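Local structure of protein-S-isoprenylcysteine O-methyltransferase (Tribolium castaneum, 5V7P) at residues Ser12-Ser17 with Ala69-Leu75; Ile110-Gln114 with Gly181-His186; Tyr204-His209 with Tyr265-Thr271. The protein is an intramembrane enzyme that methylates the C-terminal carboxylate of isoprenylated cysteine in proteins, using S-adenosyl-L-methionine as methyl donor. One frame throughout, in Å; residues are numbered along the deposited sequence.

Overall arrangement
The three contacts follow one another along the chain, each closing before the next opens, and lead from the transmembrane bundle to the cofactor. Contact 1 joins helix 4-29 to helix 59-84. The next helix, 90-113, carries the first segment of contact 2, whose centre is about 23 Å from contact 1's and whose second segment lies in the loop after helix 156-180. Contact 3, about 20 Å further between centres, ties the 204-209 turn to the end of helix 260-268. Contacts 2 and 3 both touch S-adenosyl-L-homocysteine, whereas contact 1 lies about 37 Å from contact 3, centre to centre, on the opposite side of the chain's centre, packing within the bundle, away from the cofactor site.

Contact 1 (Ser12-Ser17 with Ala69-Leu75)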
loop_
_atom_site.group_PDB
_atom_site.type_symbol
_atom_site.label_atom_id
_atom_site.label_comp_id
_atom_site.label_asym_id
_atom_site.label_seq_id
_atom_site.Cartn_x
_atom_site.Cartn_y
_atom_site.Cartn_z
ATOM N N SER A 12 -14.679 16.324 2.798
ATOM C CA SER A 12 -14.814 15.612 4.065
ATOM C C SER A 12 -13.547 15.726 4.905
ATOM O O SER A 12 -13.621 15.865 6.131
ATOM C CB SER A 12 -15.151 14.145 3.801
ATOM O OG SER A 12 -16.267 14.031 2.939
ATOM N N PHE A 13 -12.377 15.671 4.265
ATOM C CA PHE A 13 -11.120 15.717 5.004
ATOM C C PHE A 13 -10.926 17.070 5.679
ATOM O O PHE A 13 -10.627 17.140 6.876
ATOM C CB PHE A 13 -9.957 15.410 4.063
ATOM C CG PHE A 13 -8.605 15.536 4.704
ATOM C CD1 PHE A 13 -8.126 14.545 5.545
ATOM C CD2 PHE A 13 -7.805 16.639 4.452
ATOM C CE1 PHE A 13 -6.879 14.656 6.128
ATOM C CE2 PHE A 13 -6.558 16.755 5.034
ATOM C CZ PHE A 13 -6.094 15.763 5.872
ATOM N N THR A 14 -11.093 18.157 4.922
ATOM C CA THR A 14 -10.909 19.489 5.490
ATOM C C THR A 14 -12.052 19.847 6.430
ATOM O O THR A 14 -11.825 20.423 7.502
ATOM C CB THR A 14 -10.789 20.529 4.373
ATOM O OG1 THR A 14 -11.984 20.530 3.583
ATOM C CG2 THR A 14 -9.594 20.224 3.480
ATOM N N GLY A 15 -13.287 19.515 6.050
ATOM C CA GLY A 15 -14.414 19.770 6.933
ATOM C C GLY A 15 -14.255 19.084 8.275
ATOM O O GLY A 15 -14.442 19.697 9.329
ATOM N N SER A 16 -13.905 17.795 8.255
ATOM C CA SER A 16 -13.651 17.081 9.500
ATOM C C SER A 16 -12.474 17.693 10.249
ATOM O O SER A 16 -12.510 17.829 11.476
ATOM C CB SER A 16 -13.396 15.600 9.213
ATOM O OG SER A 16 -13.097 14.893 10.404
ATOM N N SER A 17 -11.423 18.077 9.522
ATOM C CA SER A 17 -10.285 18.731 10.159
ATOM C C SER A 17 -10.703 20.039 10.817
ATOM O O SER A 17 -10.229 20.373 11.910
ATOM C CB SER A 17 -9.180 18.977 9.133
ATOM O OG SER A 17 -8.594 17.758 8.707
ATOM N N ALA A 69 -12.806 11.758 6.294
ATOM C CA ALA A 69 -13.109 12.435 7.551
ATOM C C ALA A 69 -12.334 11.818 8.707
ATOM O O ALA A 69 -11.843 12.532 9.590
ATOM C CB ALA A 69 -14.611 12.381 7.825
ATOM N N PHE A 70 -12.218 10.489 8.722
ATOM C CA PHE A 70 -11.461 9.825 9.776
ATOM C C PHE A 70 -10.001 10.256 9.755
ATOM O O PHE A 70 -9.402 10.500 10.809
ATOM C CB PHE A 70 -11.577 8.307 9.626
ATOM C CG PHE A 70 -10.580 7.537 10.445
ATOM C CD1 PHE A 70 -10.780 7.343 11.802
ATOM C CD2 PHE A 70 -9.446 7.004 9.857
ATOM C CE1 PHE A 70 -9.865 6.633 12.557
ATOM C CE2 PHE A 70 -8.526 6.295 10.606
ATOM C CZ PHE A 70 -8.736 6.108 11.959
ATOM N N LEU A 71 -9.415 10.369 8.561
ATOM C CA LEU A 71 -8.022 10.790 8.457
ATOM C C LEU A 71 -7.843 12.243 8.878
ATOM O O LEU A 71 -6.806 12.596 9.455
ATOM C CB LEU A 71 -7.520 10.576 7.030
ATOM C CG LEU A 71 -7.413 9.112 6.594
ATOM C CD1 LEU A 71 -7.217 9.011 5.087
ATOM C CD2 LEU A 71 -6.277 8.414 7.325
ATOM N N GLY A 72 -8.827 13.098 8.598
ATOM C CA GLY A 72 -8.781 14.450 9.127
ATOM C C GLY A 72 -8.848 14.464 10.640
ATOM O O GLY A 72 -8.169 15.257 11.298
ATOM N N LEU A 73 -9.665 13.578 11.213
ATOM C CA LEU A 73 -9.705 13.425 12.663
ATOM C C LEU A 73 -8.320 13.102 13.208
ATOM O O LEU A 73 -7.840 13.747 14.148
ATOM C CB LEU A 73 -10.701 12.323 13.037
ATOM C CG LEU A 73 -11.483 12.484 14.343
ATOM C CD1 LEU A 73 -12.263 11.214 14.656
ATOM C CD2 LEU A 73 -10.569 12.840 15.490
ATOM N N VAL A 74 -7.656 12.107 12.614
ATOM C CA VAL A 74 -6.341 11.692 13.091
ATOM C C VAL A 74 -5.335 12.826 12.940
ATOM O O VAL A 74 -4.478 13.034 13.807
ATOM C CB VAL A 74 -5.888 10.426 12.343
ATOM C CG1 VAL A 74 -4.475 10.027 12.747
ATOM C CG2 VAL A 74 -6.861 9.283 12.613
ATOM N N LEU A 75 -5.419 13.574 11.840
ATOM C CA LEU A 75 -4.501 14.686 11.622
ATOM C C LEU A 75 -4.577 15.693 12.766
ATOM O O LEU A 75 -3.563 16.017 13.397
ATOM C CB LEU A 75 -4.810 15.359 10.284
ATOM C CG LEU A 75 -4.072 16.669 9.991
ATOM C CD1 LEU A 75 -2.562 16.478 10.061
ATOM C CD2 LEU A 75 -4.478 17.207 8.631
#
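This is a buried helix-helix packing contact inside the transmembrane bundle, where the first membrane helix, 4-29, meets helix 59-84 through small residues. The two segments run in roughly the same direction, their axes crossing at -40° and approaching to 7.3 Å, close for a pair of helices. The general principle is that membrane helices come near each other where glycine, alanine and serine line the interface, and here Ser12, Ser16 and Ser17 meet Ala69 and Gly72. The CA atoms of Phe13 and Ala69 are 4.6 Å apart, and those of Ser17 and Gly72 4.7 Å.

At Gly72 there is no room for a side chain. A CB on this residue would point at the first helix and collide with Phe13 O and Ser17 OG, so its absence lets the backbones come together. Ser17 OG, 3.3 Å from Gly72 CA, turns back to donate a hydrogen bond to Phe13 O (2.8 Å), satisfying its hydroxyl within its own helix.

Beside this seam, Phe13 in the t rotamer extends along the second helix. Its CD1 lies 3.5 Å from Gly72 N, and its CZ reaches Leu75 CD2 at 3.5 Å. The same ring stacks on Tyr104 of helix 90-113, bringing a third helix to this packing. The hydrogen bond between the two helices comes from Ser16, whose CA-CB bond points toward the partner helix: with chi1 near 180°, its OG donates to Ala69 O at 2.8 Å, so this carbonyl accepts two bonds, the other from Leu73 N at 2.9 Å.

Contact 2 (Ile110-Gln114 with Gly181-His186); sequences IAIVQ and GSNFNH. With SAH (S-adenosyl-L-homocysteine), chain C.
A glycine with positive phi (62/-139) ends helix 156-180 and starts the loop that meets the C-terminal end of helix 90-113. From Gly181 the chain makes a 3-10 turn at Ser182-Asn183, with Phe184 N bonded to Gly181 O (3.2 Å), then extends through Phe184 (-79/155) and Asn185 (-164/133) to His186 (-62/-23). Residues 110-113 are helical; Gln114 leaves at -144/70, its N bonded to Ile110 O (2.5 Å). CA atoms pair Val113 with Gly181 (5.4 Å) and Gln114 with Ser182 (5.6 Å). Val113 CG1 packs 3.3 Å from Gly181 O. Ile110, chi1 and chi2 both m, sets CD1 3.8 Å from Phe184 CD2 and over the His186 ring (chi1 -87°), 4.2 Å from its centroid in a CH-pi contact; His186 NE2 is hydrogen-bonded to Glu106. In this cofactor-binding loop, backed by a membrane helix, Phe184 (chi1 t) presents one ring face to SAH SD, 3.4 Å from CE1, and Asn185 O lies 3.0 Å from SD. Ring face and carbonyl would probably suit the methyl donor's sulfonium.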
loop_
_atom_site.group_PDB
_atom_site.type_symbol
_atom_site.label_atom_id
_atom_site.label_comp_id
_atom_site.label_asym_id
_atom_site.label_seq_id
_atom_site.Cartn_x
_atom_site.Cartn_y
_atom_site.Cartn_z
ATOM N N ILE A 110 -4.059 9.932 -6.536
ATOM C CA ILE A 110 -4.700 9.064 -7.520
ATOM C C ILE A 110 -5.925 9.743 -8.113
ATOM O O ILE A 110 -6.193 9.633 -9.316
ATOM C CB ILE A 110 -5.057 7.707 -6.882
ATOM C CG1 ILE A 110 -3.792 6.968 -6.428
ATOM C CG2 ILE A 110 -5.867 6.841 -7.843
ATOM C CD1 ILE A 110 -2.748 6.741 -7.515
ATOM N N ALA A 111 -6.695 10.449 -7.285
ATOM C CA ALA A 111 -7.863 11.155 -7.798
ATOM C C ALA A 111 -7.459 12.211 -8.818
ATOM O O ALA A 111 -8.127 12.383 -9.845
ATOM C CB ALA A 111 -8.637 11.787 -6.644
ATOM N N ILE A 112 -6.365 12.928 -8.555
ATOM C CA ILE A 112 -5.872 13.919 -9.508
ATOM C C ILE A 112 -5.332 13.231 -10.754
ATOM O O ILE A 112 -5.657 13.610 -11.885
ATOM C CB ILE A 112 -4.793 14.801 -8.852
ATOM C CG1 ILE A 112 -5.400 15.641 -7.727
ATOM C CG2 ILE A 112 -4.120 15.707 -9.893
ATOM C CD1 ILE A 112 -4.363 16.336 -6.861
ATOM N N VAL A 113 -4.501 12.212 -10.562
ATOM C CA VAL A 113 -3.747 11.631 -11.665
ATOM C C VAL A 113 -4.536 10.558 -12.413
ATOM O O VAL A 113 -4.353 10.393 -13.624
ATOM C CB VAL A 113 -2.415 11.073 -11.126
ATOM C CG1 VAL A 113 -2.332 9.540 -11.247
ATOM C CG2 VAL A 113 -1.251 11.738 -11.825
ATOM N N GLN A 114 -5.415 9.829 -11.726
ATOM C CA GLN A 114 -6.079 8.659 -12.303
ATOM C C GLN A 114 -7.504 8.585 -11.770
ATOM O O GLN A 114 -7.849 7.698 -10.981
ATOM C CB GLN A 114 -5.296 7.388 -11.977
ATOM C CG GLN A 114 -5.497 6.258 -12.962
ATOM C CD GLN A 114 -4.949 4.945 -12.446
ATOM O OE1 GLN A 114 -3.892 4.909 -11.813
ATOM N NE2 GLN A 114 -5.668 3.861 -12.702
ATOM N N GLY A 181 1.928 10.257 -14.100
ATOM C CA GLY A 181 0.613 10.475 -14.672
ATOM C C GLY A 181 -0.241 9.230 -14.591
ATOM O O GLY A 181 -0.238 8.504 -13.590
ATOM N N SER A 182 -0.985 8.966 -15.665
ATOM C CA SER A 182 -1.793 7.757 -15.743
ATOM C C SER A 182 -0.953 6.494 -15.897
ATOM O O SER A 182 -1.521 5.396 -15.892
ATOM C CB SER A 182 -2.788 7.868 -16.901
ATOM O OG SER A 182 -2.134 8.234 -18.103
ATOM N N ASN A 183 0.368 6.611 -16.040
ATOM C CA ASN A 183 1.235 5.440 -16.036
ATOM C C ASN A 183 1.464 4.886 -14.636
ATOM O O ASN A 183 1.954 3.759 -14.506
ATOM C CB ASN A 183 2.586 5.775 -16.674
ATOM C CG ASN A 183 2.444 6.412 -18.040
ATOM O OD1 ASN A 183 2.161 5.734 -19.027
ATOM N ND2 ASN A 183 2.647 7.724 -18.106
ATOM N N PHE A 184 1.136 5.647 -13.594
ATOM C CA PHE A 184 1.213 5.148 -12.232
ATOM C C PHE A 184 0.006 4.269 -11.933
ATOM O O PHE A 184 -1.054 4.399 -12.552
ATOM C CB PHE A 184 1.275 6.306 -11.231
ATOM C CG PHE A 184 1.611 5.882 -9.826
ATOM C CD1 PHE A 184 2.931 5.749 -9.426
ATOM C CD2 PHE A 184 0.609 5.616 -8.906
ATOM C CE1 PHE A 184 3.246 5.357 -8.139
ATOM C CE2 PHE A 184 0.920 5.223 -7.616
ATOM C CZ PHE A 184 2.240 5.095 -7.233
ATOM N N ASN A 185 0.175 3.362 -10.975
ATOM C CA ASN A 185 -0.921 2.500 -10.554
ATOM C C ASN A 185 -0.553 1.873 -9.219
ATOM O O ASN A 185 0.565 1.376 -9.056
ATOM C CB ASN A 185 -1.203 1.415 -11.597
ATOM C CG ASN A 185 -2.603 0.844 -11.483
ATOM O OD1 ASN A 185 -3.092 0.574 -10.387
ATOM N ND2 ASN A 185 -3.261 0.668 -12.623
ATOM N N HIS A 186 -1.488 1.912 -8.266
ATOM C CA HIS A 186 -1.269 1.241 -6.992
ATOM C C HIS A 186 -1.105 -0.261 -7.164
ATOM O O HIS A 186 -0.504 -0.911 -6.303
ATOM C CB HIS A 186 -2.430 1.534 -6.037
ATOM C CG HIS A 186 -2.265 2.797 -5.252
ATOM N ND1 HIS A 186 -3.335 3.561 -4.837
ATOM C CD2 HIS A 186 -1.156 3.424 -4.792
ATOM C CE1 HIS A 186 -2.893 4.607 -4.163
ATOM N NE2 HIS A 186 -1.574 4.548 -4.122
HETATM N N SAH C . 7.822 1.567 -9.636
HETATM C CA SAH C . 7.466 2.938 -9.980
HETATM C CB SAH C . 5.971 3.045 -10.258
HETATM C CG SAH C . 5.078 2.440 -9.180
HETATM S SD SAH C . 3.347 2.386 -9.717
HETATM C C SAH C . 7.862 3.901 -8.863
HETATM O O SAH C . 8.157 3.487 -7.741
HETATM O OXT SAH C . 7.897 5.118 -9.052
HETATM C "C5'" SAH C . 3.477 0.749 -10.492
HETATM C "C4'" SAH C . 3.173 0.757 -11.985
HETATM O "O4'" SAH C . 3.996 1.698 -12.644
HETATM C "C3'" SAH C . 3.459 -0.607 -12.595
HETATM O "O3'" SAH C . 2.299 -1.135 -13.196
HETATM C "C2'" SAH C . 4.549 -0.380 -13.622
HETATM O "O2'" SAH C . 4.262 -1.050 -14.828
HETATM C "C1'" SAH C . 4.588 1.136 -13.800
HETATM N N9 SAH C . 5.951 1.677 -13.976
HETATM C C8 SAH C . 7.064 1.411 -13.221
HETATM N N7 SAH C . 8.104 2.123 -13.708
HETATM C C5 SAH C . 7.670 2.844 -14.763
HETATM C C6 SAH C . 8.312 3.727 -15.618
HETATM N N6 SAH C . 9.605 3.999 -15.468
HETATM N N1 SAH C . 7.591 4.322 -16.628
HETATM C C2 SAH C . 6.251 4.043 -16.789
HETATM N N3 SAH C . 5.622 3.164 -15.936
HETATM C C4 SAH C . 6.321 2.575 -14.941
#

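Contact 3 (Tyr204-His209 with Tyr265-Thr271). With SAH (S-adenosyl-L-homocysteine), chain C; D10 (decane), chain G.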
loop_
_atom_site.group_PDB
_atom_site.type_symbol
_atom_site.label_atom_id
_atom_site.label_comp_id
_atom_site.label_asym_id
_atom_site.label_seq_id
_atom_site.Cartn_x
_atom_site.Cartn_y
_atom_site.Cartn_z
ATOM N N TYR A 204 12.138 10.236 -12.253
ATOM C CA TYR A 204 12.446 8.972 -12.910
ATOM C C TYR A 204 13.792 9.000 -13.621
ATOM O O TYR A 204 14.263 7.945 -14.057
ATOM C CB TYR A 204 11.329 8.599 -13.888
ATOM C CG TYR A 204 10.107 8.076 -13.176
ATOM C CD1 TYR A 204 9.102 8.937 -12.755
ATOM C CD2 TYR A 204 9.972 6.724 -12.895
ATOM C CE1 TYR A 204 7.988 8.461 -12.086
ATOM C CE2 TYR A 204 8.867 6.240 -12.233
ATOM C CZ TYR A 204 7.879 7.112 -11.827
ATOM O OH TYR A 204 6.776 6.629 -11.162
ATOM N N ALA A 205 14.421 10.169 -13.741
ATOM C CA ALA A 205 15.811 10.228 -14.169
ATOM C C ALA A 205 16.777 9.959 -13.023
ATOM O O ALA A 205 17.918 9.558 -13.272
ATOM C CB ALA A 205 16.118 11.592 -14.791
ATOM N N TRP A 206 16.344 10.171 -11.777
ATOM C CA TRP A 206 17.185 9.873 -10.621
ATOM C C TRP A 206 17.108 8.396 -10.253
ATOM O O TRP A 206 18.139 7.740 -10.065
ATOM C CB TRP A 206 16.762 10.726 -9.421
ATOM C CG TRP A 206 16.694 12.199 -9.680
ATOM C CD1 TRP A 206 17.210 12.877 -10.747
ATOM C CD2 TRP A 206 16.061 13.180 -8.850
ATOM N NE1 TRP A 206 16.938 14.220 -10.631
ATOM C CE2 TRP A 206 16.234 14.432 -9.475
ATOM C CE3 TRP A 206 15.363 13.121 -7.639
ATOM C CZ2 TRP A 206 15.737 15.613 -8.928
ATOM C CZ3 TRP A 206 14.871 14.295 -7.098
ATOM C CH2 TRP A 206 15.059 15.524 -7.742
ATOM N N PHE A 207 15.892 7.867 -10.137
ATOM C CA PHE A 207 15.660 6.487 -9.740
ATOM C C PHE A 207 14.647 5.855 -10.680
ATOM O O PHE A 207 13.787 6.537 -11.244
ATOM C CB PHE A 207 15.136 6.393 -8.298
ATOM C CG PHE A 207 15.774 7.366 -7.350
ATOM C CD1 PHE A 207 17.044 7.136 -6.848
ATOM C CD2 PHE A 207 15.095 8.503 -6.946
ATOM C CE1 PHE A 207 17.628 8.028 -5.969
ATOM C CE2 PHE A 207 15.675 9.399 -6.068
ATOM C CZ PHE A 207 16.943 9.160 -5.579
ATOM N N ARG A 208 14.750 4.535 -10.842
ATOM C CA ARG A 208 13.771 3.805 -11.634
ATOM C C ARG A 208 12.452 3.617 -10.896
ATOM O O ARG A 208 11.418 3.422 -11.543
ATOM C CB ARG A 208 14.328 2.439 -12.042
ATOM C CG ARG A 208 15.624 2.519 -12.830
ATOM C CD ARG A 208 15.755 1.365 -13.809
ATOM N NE ARG A 208 15.796 0.064 -13.145
ATOM C CZ ARG A 208 16.903 -0.543 -12.724
ATOM N NH1 ARG A 208 18.089 0.024 -12.885
ATOM N NH2 ARG A 208 16.824 -1.729 -12.134
ATOM N N HIS A 209 12.462 3.682 -9.567
ATOM C CA HIS A 209 11.264 3.474 -8.755
ATOM C C HIS A 209 11.191 4.541 -7.669
ATOM O O HIS A 209 11.223 4.239 -6.472
ATOM C CB HIS A 209 11.268 2.070 -8.155
ATOM C CG HIS A 209 11.537 0.993 -9.162
ATOM N ND1 HIS A 209 10.581 0.549 -10.049
ATOM C CD2 HIS A 209 12.658 0.284 -9.430
ATOM C CE1 HIS A 209 11.100 -0.392 -10.816
ATOM N NE2 HIS A 209 12.359 -0.571 -10.461
ATOM N N TYR A 265 17.277 1.818 -19.987
ATOM C CA TYR A 265 16.947 2.585 -18.792
ATOM C C TYR A 265 17.552 1.959 -17.541
ATOM O O TYR A 265 17.929 2.679 -16.609
ATOM C CB TYR A 265 15.426 2.692 -18.677
ATOM C CG TYR A 265 14.906 3.503 -17.514
ATOM C CD1 TYR A 265 15.378 4.783 -17.257
ATOM C CD2 TYR A 265 13.908 2.998 -16.691
ATOM C CE1 TYR A 265 14.885 5.525 -16.199
ATOM C CE2 TYR A 265 13.410 3.731 -15.637
ATOM C CZ TYR A 265 13.899 4.991 -15.394
ATOM O OH TYR A 265 13.394 5.713 -14.341
ATOM N N GLN A 266 17.662 0.628 -17.508
ATOM C CA GLN A 266 18.281 -0.045 -16.371
ATOM C C GLN A 266 19.778 0.223 -16.300
ATOM O O GLN A 266 20.342 0.283 -15.202
ATOM C CB GLN A 266 18.023 -1.550 -16.452
ATOM C CG GLN A 266 16.580 -1.944 -16.203
ATOM C CD GLN A 266 16.325 -3.414 -16.460
ATOM O OE1 GLN A 266 16.732 -3.958 -17.487
ATOM N NE2 GLN A 266 15.652 -4.070 -15.522
ATOM N N GLN A 267 20.438 0.381 -17.448
ATOM C CA GLN A 267 21.874 0.641 -17.451
ATOM C C GLN A 267 22.194 2.078 -17.061
ATOM O O GLN A 267 23.289 2.346 -16.553
ATOM C CB GLN A 267 22.465 0.341 -18.829
ATOM C CG GLN A 267 22.051 -1.000 -19.414
ATOM C CD GLN A 267 22.437 -2.172 -18.537
ATOM O OE1 GLN A 267 23.432 -2.119 -17.814
ATOM N NE2 GLN A 267 21.646 -3.237 -18.591
ATOM N N GLN A 268 21.264 3.006 -17.284
ATOM C CA GLN A 268 21.513 4.419 -17.024
ATOM C C GLN A 268 21.082 4.857 -15.630
ATOM O O GLN A 268 21.675 5.788 -15.074
ATOM C CB GLN A 268 20.784 5.277 -18.061
ATOM C CG GLN A 268 21.261 5.066 -19.489
ATOM C CD GLN A 268 20.381 5.767 -20.505
ATOM O OE1 GLN A 268 19.762 5.127 -21.354
ATOM N NE2 GLN A 268 20.324 7.093 -20.425
ATOM N N VAL A 269 20.067 4.217 -15.054
ATOM C CA VAL A 269 19.483 4.644 -13.789
ATOM C C VAL A 269 19.315 3.433 -12.884
ATOM O O VAL A 269 18.894 2.361 -13.333
ATOM C CB VAL A 269 18.127 5.351 -14.006
ATOM C CG1 VAL A 269 17.582 5.894 -12.691
ATOM C CG2 VAL A 269 18.266 6.471 -15.032
ATOM N N GLY A 270 19.648 3.608 -11.602
ATOM C CA GLY A 270 19.437 2.565 -10.620
ATOM C C GLY A 270 18.038 2.602 -10.031
ATOM O O GLY A 270 17.264 3.530 -10.258
ATOM N N THR A 271 17.720 1.560 -9.257
ATOM C CA THR A 271 16.387 1.454 -8.671
ATOM C C THR A 271 16.134 2.571 -7.665
ATOM O O THR A 271 15.027 3.117 -7.599
ATOM C CB THR A 271 16.206 0.090 -8.004
ATOM O OG1 THR A 271 17.161 -0.065 -6.947
ATOM C CG2 THR A 271 16.374 -1.037 -9.018
HETATM N N SAH C . 7.822 1.567 -9.636
HETATM C CA SAH C . 7.466 2.938 -9.980
HETATM C CB SAH C . 5.971 3.045 -10.258
HETATM C CG SAH C . 5.078 2.440 -9.180
HETATM S SD SAH C . 3.347 2.386 -9.717
HETATM C C SAH C . 7.862 3.901 -8.863
HETATM O O SAH C . 8.157 3.487 -7.741
HETATM O OXT SAH C . 7.897 5.118 -9.052
HETATM C "C5'" SAH C . 3.477 0.749 -10.492
HETATM C "C4'" SAH C . 3.173 0.757 -11.985
HETATM O "O4'" SAH C . 3.996 1.698 -12.644
HETATM C "C3'" SAH C . 3.459 -0.607 -12.595
HETATM O "O3'" SAH C . 2.299 -1.135 -13.196
HETATM C "C2'" SAH C . 4.549 -0.380 -13.622
HETATM O "O2'" SAH C . 4.262 -1.050 -14.828
HETATM C "C1'" SAH C . 4.588 1.136 -13.800
HETATM N N9 SAH C . 5.951 1.677 -13.976
HETATM C C8 SAH C . 7.064 1.411 -13.221
HETATM N N7 SAH C . 8.104 2.123 -13.708
HETATM C C5 SAH C . 7.670 2.844 -14.763
HETATM C C6 SAH C . 8.312 3.727 -15.618
HETATM N N6 SAH C . 9.605 3.999 -15.468
HETATM N N1 SAH C . 7.591 4.322 -16.628
HETATM C C2 SAH C . 6.251 4.043 -16.789
HETATM N N3 SAH C . 5.622 3.164 -15.936
HETATM C C4 SAH C . 6.321 2.575 -14.941
HETATM C C1 D10 G . 20.231 -0.661 -8.873
HETATM C C2 D10 G . 20.935 -0.135 -7.627
HETATM C C3 D10 G . 20.250 1.151 -7.175
HETATM C C4 D10 G . 20.674 1.484 -5.746
HETATM C C5 D10 G . 20.617 2.997 -5.555
HETATM C C6 D10 G . 20.754 3.337 -4.074
HETATM C C7 D10 G . 21.338 4.741 -3.931
HETATM C C8 D10 G . 20.791 5.400 -2.667
HETATM C C9 D10 G . 19.541 6.203 -3.015
HETATM C C10 D10 G . 18.593 6.216 -1.819
HETATM O O HOH W 1 20.380 6.090 -10.732
#
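Here the C-terminal end of helix 260-268 and the loop after it dock on the turn that leads into helix 210-225, building part of the S-adenosyl-L-homocysteine pocket. Tyr265, on the last helical turn, sends its OH to Tyr204 O in a very short hydrogen bond (2.4 Å) and offers its ring face to Arg208 CD, 4.1 Å from the centroid. Gln266 lays its CG over one face of the Arg208 guanidinium. The helix ends at Gln268; Val269, the first residue beyond it, packs CG1 3.3 Å from Trp206 O, and its carbonyl O accepts Arg208 NH1 at 2.5 Å. Gly270 O then receives Arg208 N (2.8 Å), and a water links Gly270 N to Trp206 O. Thr271 lays CG2 over the opposite guanidinium face, and its O accepts His209 N, a rather long bond (3.3 Å) that, with Glu251, probably helps hold His209, which binds the cofactor. His209 NE2 is hydrogen-bonded to Glu251, which also salt-bridges Arg208 NE, while His209 ND1 accepts SAH N at 3.0 Å.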